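Local coordinates for hypothetical protein PA2201 (Pseudomonas aeruginosa, PDB 2FEF), which is of unknown function but probably acts as an immunity protein against a PoNe-type DNase toxin, at residues A28-I33 with K89-G94; N82-L87 with L105-L110; G254-E259 with H279-L284. All blocks are in the same frame, centred on the assembly; numbering follows the deposited sequence.

Interaction 1: residues A28-I33 with K89-G94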
loop_
_atom_site.group_PDB
_atom_site.type_symbol
_atom_site.label_atom_id
_atom_site.label_comp_id
_atom_site.label_asym_id
_atom_site.label_seq_id
_atom_site.Cartn_x
_atom_site.Cartn_y
_atom_site.Cartn_z
ATOM N N ALA B 28 12.106 23.363 12.617
ATOM C CA ALA B 28 11.720 24.037 11.371
ATOM C C ALA B 28 12.219 23.273 10.125
ATOM O O ALA B 28 13.347 22.797 10.097
ATOM C CB ALA B 28 12.271 25.448 11.365
ATOM N N PRO B 29 11.394 23.179 9.080
ATOM C CA PRO B 29 11.937 22.531 7.867
ATOM C C PRO B 29 13.216 23.189 7.316
ATOM O O PRO B 29 13.430 24.402 7.480
ATOM C CB PRO B 29 10.789 22.669 6.859
ATOM C CG PRO B 29 9.537 22.649 7.753
ATOM C CD PRO B 29 9.979 23.561 8.899
ATOM N N ARG B 30 14.012 22.395 6.614
ATOM C CA ARG B 30 15.261 22.871 6.008
ATOM C C ARG B 30 15.067 23.680 4.711
ATOM O O ARG B 30 15.982 24.400 4.264
ATOM C CB ARG B 30 16.219 21.695 5.772
ATOM C CG ARG B 30 16.932 21.249 7.028
ATOM C CD ARG B 30 18.026 20.212 6.716
ATOM N NE ARG B 30 18.694 19.808 7.955
ATOM C CZ ARG B 30 18.281 18.832 8.758
ATOM N NH1 ARG B 30 18.958 18.598 9.878
ATOM N NH2 ARG B 30 17.183 18.115 8.466
ATOM N N ARG B 31 13.876 23.565 4.133
ATOM C CA ARG B 31 13.484 24.320 2.947
ATOM C C ARG B 31 11.988 24.521 3.019
ATOM O O ARG B 31 11.325 23.922 3.874
ATOM C CB ARG B 31 13.867 23.557 1.662
ATOM C CG ARG B 31 13.137 22.245 1.444
ATOM C CD ARG B 31 13.726 21.463 0.268
ATOM N NE ARG B 31 12.950 20.236 -0.015
ATOM C CZ ARG B 31 11.902 20.158 -0.827
ATOM N NH1 ARG B 31 11.468 21.227 -1.499
ATOM N NH2 ARG B 31 11.267 18.979 -0.967
ATOM N N ASN B 32 11.442 25.358 2.130
ATOM C CA ASN B 32 10.002 25.619 2.090
ATOM C C ASN B 32 9.255 24.378 1.640
ATOM O O ASN B 32 9.468 23.880 0.529
ATOM C CB ASN B 32 9.650 26.794 1.156
ATOM C CG ASN B 32 8.154 27.114 1.155
ATOM O OD1 ASN B 32 7.571 27.395 2.196
ATOM N ND2 ASN B 32 7.533 27.056 -0.016
ATOM N N ILE B 33 8.403 23.852 2.502
ATOM C CA ILE B 33 7.619 22.654 2.146
ATOM C C ILE B 33 6.180 22.881 2.562
ATOM O O ILE B 33 5.894 23.799 3.332
ATOM C CB ILE B 33 8.178 21.378 2.815
ATOM C CG1 ILE B 33 8.089 21.480 4.343
ATOM C CG2 ILE B 33 9.590 21.075 2.297
ATOM C CD1 ILE B 33 8.368 20.180 5.056
ATOM N N LYS B 89 12.732 12.597 3.201
ATOM C CA LYS B 89 11.654 13.380 3.788
ATOM C C LYS B 89 12.031 13.945 5.167
ATOM O O LYS B 89 11.666 15.075 5.525
ATOM C CB LYS B 89 10.422 12.488 3.907
ATOM C CG LYS B 89 9.876 12.102 2.534
ATOM C CD LYS B 89 9.150 13.289 1.881
ATOM C CE LYS B 89 8.978 13.023 0.393
ATOM N NZ LYS B 89 8.352 14.236 -0.230
ATOM N N ALA B 90 12.751 13.146 5.960
ATOM C CA ALA B 90 13.168 13.594 7.289
ATOM C C ALA B 90 14.179 14.775 7.196
ATOM O O ALA B 90 14.137 15.707 7.993
ATOM C CB ALA B 90 13.776 12.418 8.038
ATOM N N ILE B 91 15.082 14.725 6.230
ATOM C CA ILE B 91 15.970 15.865 5.942
ATOM C C ILE B 91 15.160 17.138 5.594
ATOM O O ILE B 91 15.356 18.239 6.197
ATOM C CB ILE B 91 16.981 15.556 4.773
ATOM C CG1 ILE B 91 17.847 14.325 5.125
ATOM C CG2 ILE B 91 17.895 16.840 4.546
ATOM C CD1 ILE B 91 18.652 13.771 3.953
ATOM N N ASP B 92 14.244 17.007 4.635
ATOM C CA ASP B 92 13.329 18.140 4.291
ATOM C C ASP B 92 12.643 18.742 5.524
ATOM O O ASP B 92 12.538 19.969 5.673
ATOM C CB ASP B 92 12.217 17.653 3.356
ATOM C CG ASP B 92 12.651 17.507 1.900
ATOM O OD1 ASP B 92 13.792 17.867 1.545
ATOM O OD2 ASP B 92 11.813 16.975 1.103
ATOM N N ARG B 93 12.197 17.862 6.425
ATOM C CA ARG B 93 11.365 18.260 7.558
ATOM C C ARG B 93 12.148 19.020 8.624
ATOM O O ARG B 93 11.548 19.667 9.486
ATOM C CB ARG B 93 10.697 17.036 8.207
ATOM C CG ARG B 93 9.726 17.399 9.359
ATOM C CD ARG B 93 8.579 18.272 8.866
ATOM N NE ARG B 93 7.696 18.702 9.965
ATOM C CZ ARG B 93 7.978 19.672 10.830
ATOM N NH1 ARG B 93 9.122 20.363 10.724
ATOM N NH2 ARG B 93 7.097 19.963 11.802
ATOM N N GLY B 94 13.474 18.914 8.595
ATOM C CA GLY B 94 14.305 19.618 9.585
ATOM C C GLY B 94 14.674 18.760 10.788
ATOM O O GLY B 94 15.160 19.290 11.783
HETATM O O HOH W 1 16.307 21.914 11.471
#
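A28 O meets G94 CA in a CA-H...O contact at 3.4 Å, and a water that donates to G94 O adds a weak bond to A28 O. G94, at positive phi, ends helix 66-93 in a Schellman motif. A second contact of this kind runs from P29 CA to R93 O, while the proline ring lies side by side with the R93 side chain, whose NH1 is taken up by R27 O. The backbone N of R30 then bonds D92 O (3.0 Å), approaching from above the carbonyl plane. Its extended side chain carries NH2 to I91 O at 2.9 Å, on a lone pair and exactly in the guanidinium plane; I91 O also accepts from G94 N, and R30 NH1 pairs with D283. R31 and D92 form a side-on salt bridge, NE to OD1 at 3.0 Å and NH2 to OD2 at 2.9 Å, both nitrogens above the carboxylate plane and the two planar groups 74° apart. D92 OD1 is held as well by W256. I33 CG2 sits over the R31 guanidinium. The loop thus wraps the C-terminal end of helix 66-93, with helix 35-54 against P29 and R93 and helix 97-127 against R30 and I91.

Interaction 2: residues N82-L87 with L105-L110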
loop_
_atom_site.group_PDB
_atom_site.type_symbol
_atom_site.label_atom_id
_atom_site.label_comp_id
_atom_site.label_asym_id
_atom_site.label_seq_id
_atom_site.Cartn_x
_atom_site.Cartn_y
_atom_site.Cartn_z
ATOM N N ASN B 82 12.275 2.680 -0.019
ATOM C CA ASN B 82 11.324 3.421 0.821
ATOM C C ASN B 82 11.992 4.003 2.055
ATOM O O ASN B 82 11.640 5.114 2.520
ATOM C CB ASN B 82 10.168 2.495 1.260
ATOM C CG ASN B 82 9.281 2.021 0.096
ATOM O OD1 ASN B 82 9.255 2.594 -1.024
ATOM N ND2 ASN B 82 8.543 0.950 0.364
ATOM N N ALA B 83 12.947 3.257 2.617
ATOM C CA ALA B 83 13.731 3.794 3.741
ATOM C C ALA B 83 14.613 4.950 3.292
ATOM O O ALA B 83 14.764 5.916 4.027
ATOM C CB ALA B 83 14.590 2.698 4.437
ATOM N N SER B 84 15.205 4.866 2.110
ATOM C CA SER B 84 15.928 6.043 1.558
ATOM C C SER B 84 15.008 7.288 1.384
ATOM O O SER B 84 15.435 8.403 1.640
ATOM C CB SER B 84 16.589 5.687 0.212
ATOM O OG SER B 84 17.764 4.909 0.449
ATOM N N THR B 85 13.781 7.078 0.901
ATOM C CA THR B 85 12.818 8.184 0.729
ATOM C C THR B 85 12.412 8.712 2.082
ATOM O O THR B 85 12.354 9.908 2.282
ATOM C CB THR B 85 11.614 7.774 -0.146
ATOM O OG1 THR B 85 12.110 7.129 -1.328
ATOM C CG2 THR B 85 10.804 8.987 -0.532
ATOM N N LEU B 86 12.210 7.827 3.046
ATOM C CA LEU B 86 11.922 8.284 4.411
ATOM C C LEU B 86 13.033 9.196 4.908
ATOM O O LEU B 86 12.768 10.258 5.488
ATOM C CB LEU B 86 11.762 7.077 5.361
ATOM C CG LEU B 86 11.072 7.460 6.681
ATOM C CD1 LEU B 86 9.573 7.666 6.533
ATOM C CD2 LEU B 86 11.355 6.388 7.767
ATOM N N LEU B 87 14.289 8.783 4.685
ATOM C CA LEU B 87 15.433 9.605 5.129
ATOM C C LEU B 87 15.371 10.989 4.468
ATOM O O LEU B 87 15.479 12.011 5.136
ATOM C CB LEU B 87 16.765 8.888 4.814
ATOM C CG LEU B 87 18.034 9.687 5.215
ATOM C CD1 LEU B 87 18.003 10.093 6.639
ATOM C CD2 LEU B 87 19.248 8.808 4.931
ATOM N N LEU B 105 20.815 4.486 9.881
ATOM C CA LEU B 105 21.360 3.168 10.256
ATOM C C LEU B 105 20.503 2.052 9.685
ATOM O O LEU B 105 21.043 1.032 9.240
ATOM C CB LEU B 105 21.484 3.009 11.770
ATOM C CG LEU B 105 22.531 3.887 12.462
ATOM C CD1 LEU B 105 22.625 3.448 13.906
ATOM C CD2 LEU B 105 23.915 3.839 11.781
ATOM N N GLU B 106 19.181 2.259 9.671
ATOM C CA GLU B 106 18.265 1.229 9.140
ATOM C C GLU B 106 18.156 1.250 7.640
ATOM O O GLU B 106 17.959 0.195 7.004
ATOM C CB GLU B 106 16.874 1.353 9.763
ATOM C CG GLU B 106 16.872 1.084 11.273
ATOM C CD GLU B 106 17.416 -0.292 11.572
ATOM O OE1 GLU B 106 17.128 -1.229 10.789
ATOM O OE2 GLU B 106 18.121 -0.448 12.580
ATOM N N THR B 107 18.268 2.439 7.066
ATOM C CA THR B 107 18.301 2.565 5.606
ATOM C C THR B 107 19.518 1.783 5.072
ATOM O O THR B 107 19.387 0.926 4.177
ATOM C CB THR B 107 18.422 4.013 5.182
ATOM O OG1 THR B 107 17.399 4.791 5.831
ATOM C CG2 THR B 107 18.347 4.145 3.649
ATOM N N ALA B 108 20.688 2.061 5.637
ATOM C CA ALA B 108 21.900 1.323 5.284
ATOM C C ALA B 108 21.757 -0.188 5.531
ATOM O O ALA B 108 22.156 -0.997 4.675
ATOM C CB ALA B 108 23.102 1.894 6.046
ATOM N N ALA B 109 21.175 -0.576 6.673
ATOM C CA ALA B 109 20.993 -2.007 6.995
ATOM C C ALA B 109 20.063 -2.658 5.991
ATOM O O ALA B 109 20.306 -3.755 5.563
ATOM C CB ALA B 109 20.421 -2.174 8.377
ATOM N N LEU B 110 18.974 -1.987 5.622
ATOM C CA LEU B 110 18.046 -2.604 4.687
ATOM C C LEU B 110 18.680 -2.789 3.313
ATOM O O LEU B 110 18.446 -3.822 2.682
ATOM C CB LEU B 110 16.718 -1.839 4.599
ATOM C CG LEU B 110 15.802 -1.993 5.821
ATOM C CD1 LEU B 110 14.757 -0.856 5.734
ATOM C CD2 LEU B 110 15.174 -3.432 5.908
#
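T107 OG1 comes within 3.4 Å of A83 O without forming a hydrogen bond to it; its bond goes to I103 O, one turn back in its own helix. With chi1 at -52° this hydroxyl lies beside the backbone N, anti to the carbonyl carbon, and CG2 is left anti to N, reaching across to S84. There the methyl T107 CG2 touches S84 OG at 3.3 Å, a polar-apolar meeting, while the serine hydroxyl is hydrogen-bonded to W111 NE1. Helices 66-93 and 97-127 form an antiparallel helical hairpin, and in these short segments the axes come to 8.9 Å with 160° between their directions. Small residues at the interface go with that spacing: A83 CA and T107 CA are 5.1 Å apart, and A83 CB points toward the partner helix, touching T107 OG1 at 3.8 Å. One turn further along the second helix, L110 CD1 packs on the same methyl, 3.8 Å from A83 CB. L87 makes a looser approach, its CB 4.3 Å from T107 OG1. Helix 146-158 lies along one flank of the pair, where Q151 meets both L87 and T107 and its NE2 hydrogen-bonds S84 O.

Interaction 3: residues G254-E259 with H279-L284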
loop_
_atom_site.group_PDB
_atom_site.type_symbol
_atom_site.label_atom_id
_atom_site.label_comp_id
_atom_site.label_asym_id
_atom_site.label_seq_id
_atom_site.Cartn_x
_atom_site.Cartn_y
_atom_site.Cartn_z
ATOM N N GLY B 254 16.857 14.483 -4.144
ATOM C CA GLY B 254 15.948 15.635 -4.167
ATOM C C GLY B 254 16.658 16.981 -4.300
ATOM O O GLY B 254 17.481 17.197 -5.203
ATOM N N TRP B 255 16.334 17.872 -3.369
ATOM C CA TRP B 255 16.798 19.261 -3.341
ATOM C C TRP B 255 18.275 19.416 -2.958
ATOM O O TRP B 255 18.890 20.442 -3.225
ATOM C CB TRP B 255 15.935 19.955 -2.290
ATOM C CG TRP B 255 16.112 21.417 -2.034
ATOM C CD1 TRP B 255 16.808 21.996 -1.021
ATOM C CD2 TRP B 255 15.508 22.467 -2.771
ATOM N NE1 TRP B 255 16.679 23.355 -1.075
ATOM C CE2 TRP B 255 15.869 23.676 -2.145
ATOM C CE3 TRP B 255 14.670 22.503 -3.893
ATOM C CZ2 TRP B 255 15.450 24.915 -2.625
ATOM C CZ3 TRP B 255 14.243 23.742 -4.361
ATOM C CH2 TRP B 255 14.637 24.930 -3.729
ATOM N N TRP B 256 18.836 18.403 -2.305
ATOM C CA TRP B 256 20.037 18.600 -1.493
ATOM C C TRP B 256 21.350 18.327 -2.192
ATOM O O TRP B 256 21.556 17.266 -2.743
ATOM C CB TRP B 256 19.933 17.744 -0.211
ATOM C CG TRP B 256 18.697 18.144 0.527
ATOM C CD1 TRP B 256 17.541 17.423 0.660
ATOM C CD2 TRP B 256 18.474 19.394 1.160
ATOM N NE1 TRP B 256 16.609 18.161 1.341
ATOM C CE2 TRP B 256 17.159 19.374 1.673
ATOM C CE3 TRP B 256 19.263 20.546 1.334
ATOM C CZ2 TRP B 256 16.605 20.449 2.359
ATOM C CZ3 TRP B 256 18.712 21.625 2.012
ATOM C CH2 TRP B 256 17.398 21.569 2.522
ATOM N N ALA B 257 22.262 19.295 -2.107
ATOM C CA ALA B 257 23.637 19.084 -2.531
ATOM C C ALA B 257 24.376 18.269 -1.489
ATOM O O ALA B 257 25.265 18.773 -0.808
ATOM C CB ALA B 257 24.354 20.458 -2.736
HETATM N N MSE B 258 24.032 16.987 -1.407
HETATM C CA MSE B 258 24.593 16.046 -0.421
HETATM C C MSE B 258 26.050 15.807 -0.678
HETATM O O MSE B 258 26.815 15.602 0.261
HETATM C CB MSE B 258 23.911 14.682 -0.639
HETATM C CG MSE B 258 22.531 14.741 -0.222
HETATM SE SE MSE B 258 21.786 12.932 -0.457
HETATM C CE MSE B 258 20.084 13.465 0.263
ATOM N N GLU B 259 26.431 15.813 -1.959
ATOM C CA GLU B 259 27.822 15.597 -2.326
ATOM C C GLU B 259 28.731 16.749 -1.831
ATOM O O GLU B 259 29.758 16.494 -1.209
ATOM C CB GLU B 259 27.998 15.316 -3.827
ATOM C CG GLU B 259 27.914 16.470 -4.869
ATOM C CD GLU B 259 26.559 17.124 -5.000
ATOM O OE1 GLU B 259 26.047 17.631 -3.975
ATOM O OE2 GLU B 259 26.036 17.249 -6.129
ATOM N N HIS B 279 20.626 24.871 -0.782
ATOM C CA HIS B 279 20.782 23.437 -1.078
ATOM C C HIS B 279 21.900 22.777 -0.263
ATOM O O HIS B 279 22.081 21.570 -0.332
ATOM C CB HIS B 279 21.014 23.239 -2.582
ATOM C CG HIS B 279 19.945 23.869 -3.439
ATOM N ND1 HIS B 279 18.784 23.211 -3.805
ATOM C CD2 HIS B 279 19.843 25.118 -3.950
ATOM C CE1 HIS B 279 18.029 24.026 -4.522
ATOM N NE2 HIS B 279 18.654 25.180 -4.637
ATOM N N TYR B 280 22.651 23.565 0.505
ATOM C CA TYR B 280 23.786 23.062 1.272
ATOM C C TYR B 280 23.331 22.668 2.680
ATOM O O TYR B 280 22.588 23.405 3.351
ATOM C CB TYR B 280 24.871 24.185 1.380
ATOM C CG TYR B 280 26.181 23.741 1.996
ATOM C CD1 TYR B 280 27.084 22.960 1.272
ATOM C CD2 TYR B 280 26.530 24.121 3.303
ATOM C CE1 TYR B 280 28.280 22.541 1.836
ATOM C CE2 TYR B 280 27.732 23.722 3.872
ATOM C CZ TYR B 280 28.616 22.935 3.124
ATOM O OH TYR B 280 29.809 22.529 3.694
ATOM N N LEU B 281 23.838 21.560 3.188
ATOM C CA LEU B 281 23.394 21.086 4.512
ATOM C C LEU B 281 24.392 21.448 5.606
ATOM O O LEU B 281 24.953 20.565 6.279
ATOM C CB LEU B 281 23.174 19.554 4.443
ATOM C CG LEU B 281 21.976 19.187 3.549
ATOM C CD1 LEU B 281 22.115 17.720 3.056
ATOM C CD2 LEU B 281 20.686 19.401 4.328
ATOM N N GLY B 282 24.580 22.753 5.809
ATOM C CA GLY B 282 25.516 23.254 6.822
ATOM C C GLY B 282 25.299 22.690 8.213
ATOM O O GLY B 282 26.265 22.388 8.899
ATOM N N ASP B 283 24.039 22.521 8.632
ATOM C CA ASP B 283 23.780 22.034 10.011
ATOM C C ASP B 283 24.243 20.599 10.195
ATOM O O ASP B 283 24.593 20.176 11.302
ATOM C CB ASP B 283 22.303 22.205 10.449
ATOM C CG ASP B 283 21.387 21.096 9.916
ATOM O OD1 ASP B 283 21.026 21.137 8.715
ATOM O OD2 ASP B 283 21.015 20.193 10.712
ATOM N N LEU B 284 24.245 19.840 9.093
ATOM C CA LEU B 284 24.718 18.473 9.150
ATOM C C LEU B 284 26.222 18.386 9.063
ATOM O O LEU B 284 26.829 17.517 9.714
ATOM C CB LEU B 284 24.057 17.593 8.069
ATOM C CG LEU B 284 22.546 17.441 8.248
ATOM C CD1 LEU B 284 21.972 16.443 7.220
ATOM C CD2 LEU B 284 22.226 16.941 9.696
#
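Two loops that lead into helices 258-267 and 282-292 run against each other here, joined by one backbone hydrogen bond and by a histidine folded over a tryptophan. The backbone bond goes from A257 N to H279 O, at 2.9 Å. A257 is both the N-cap residue of helix 258-267 and the centre of an inverse gamma turn, so this bond is made just where the chain turns into the helix.

H279 ND1 donates to W255 O at 2.8 Å, the carbonyl oxygen lying close to the imidazole plane and the donor lying in the plane of the carbonyl. The same imidazole covers one face of the W255 indole: H279 CE1 stands 3.2 Å above the ring, over its centre. The planes are 33° apart, an oblique meeting. In W255, chi1 (-178°) sets CG anti to the backbone N, and chi2 (-100°) turns the indole face to the histidine. W255 NE1 bonds the carbonyl O of P278, the residue just before H279, and F234 of helix 223-234 meets both rings.

W256 is sandwiched. CD1 of its neighbour W255 lies over one face, toward the rim, and L281 CD2 covers the opposite face in a CH-pi contact, 3.9 Å from the centroid of the six-membered ring. H279 O sits at the edge of this indole, near CE3, and its NE1 is turned to D92. The other branch of L281, CD1, lies against W256 CB. More distantly, L281 CD1 is 4.4 Å from CG of selenomethionine M258, against which A154 and M155 of helix 146-158 also lie. Buried and rich in aromatic rings, this is a junction between the N-terminal ends of two helices, with A257 and L281 at the N-cap positions, in the all-helical fold of the PoNi C-terminal family.

From the N terminus, the loop 28-33, which follows helix 12-20, meets the segment 89-94, so interaction 1 closes a long excursion through helices 35-54 and 66-93. Interaction 2 opens on that last helix, at 82-87, before interaction 1 is complete, and closes at 105-110; the two therefore cross, sharing helix 66-93, with centres about 17 Å apart. Interaction 3 follows in series, pairing the entrances to helices 258-267 and 282-292 and closing the excursion through helices 258-267 and 272-275. It touches interaction 1 directly, through the R30-D283 salt bridge, a probable hydrogen bond from W256 to D92 and packing of R31 on W255, thereby tying the C-terminal family region to the N-terminal one.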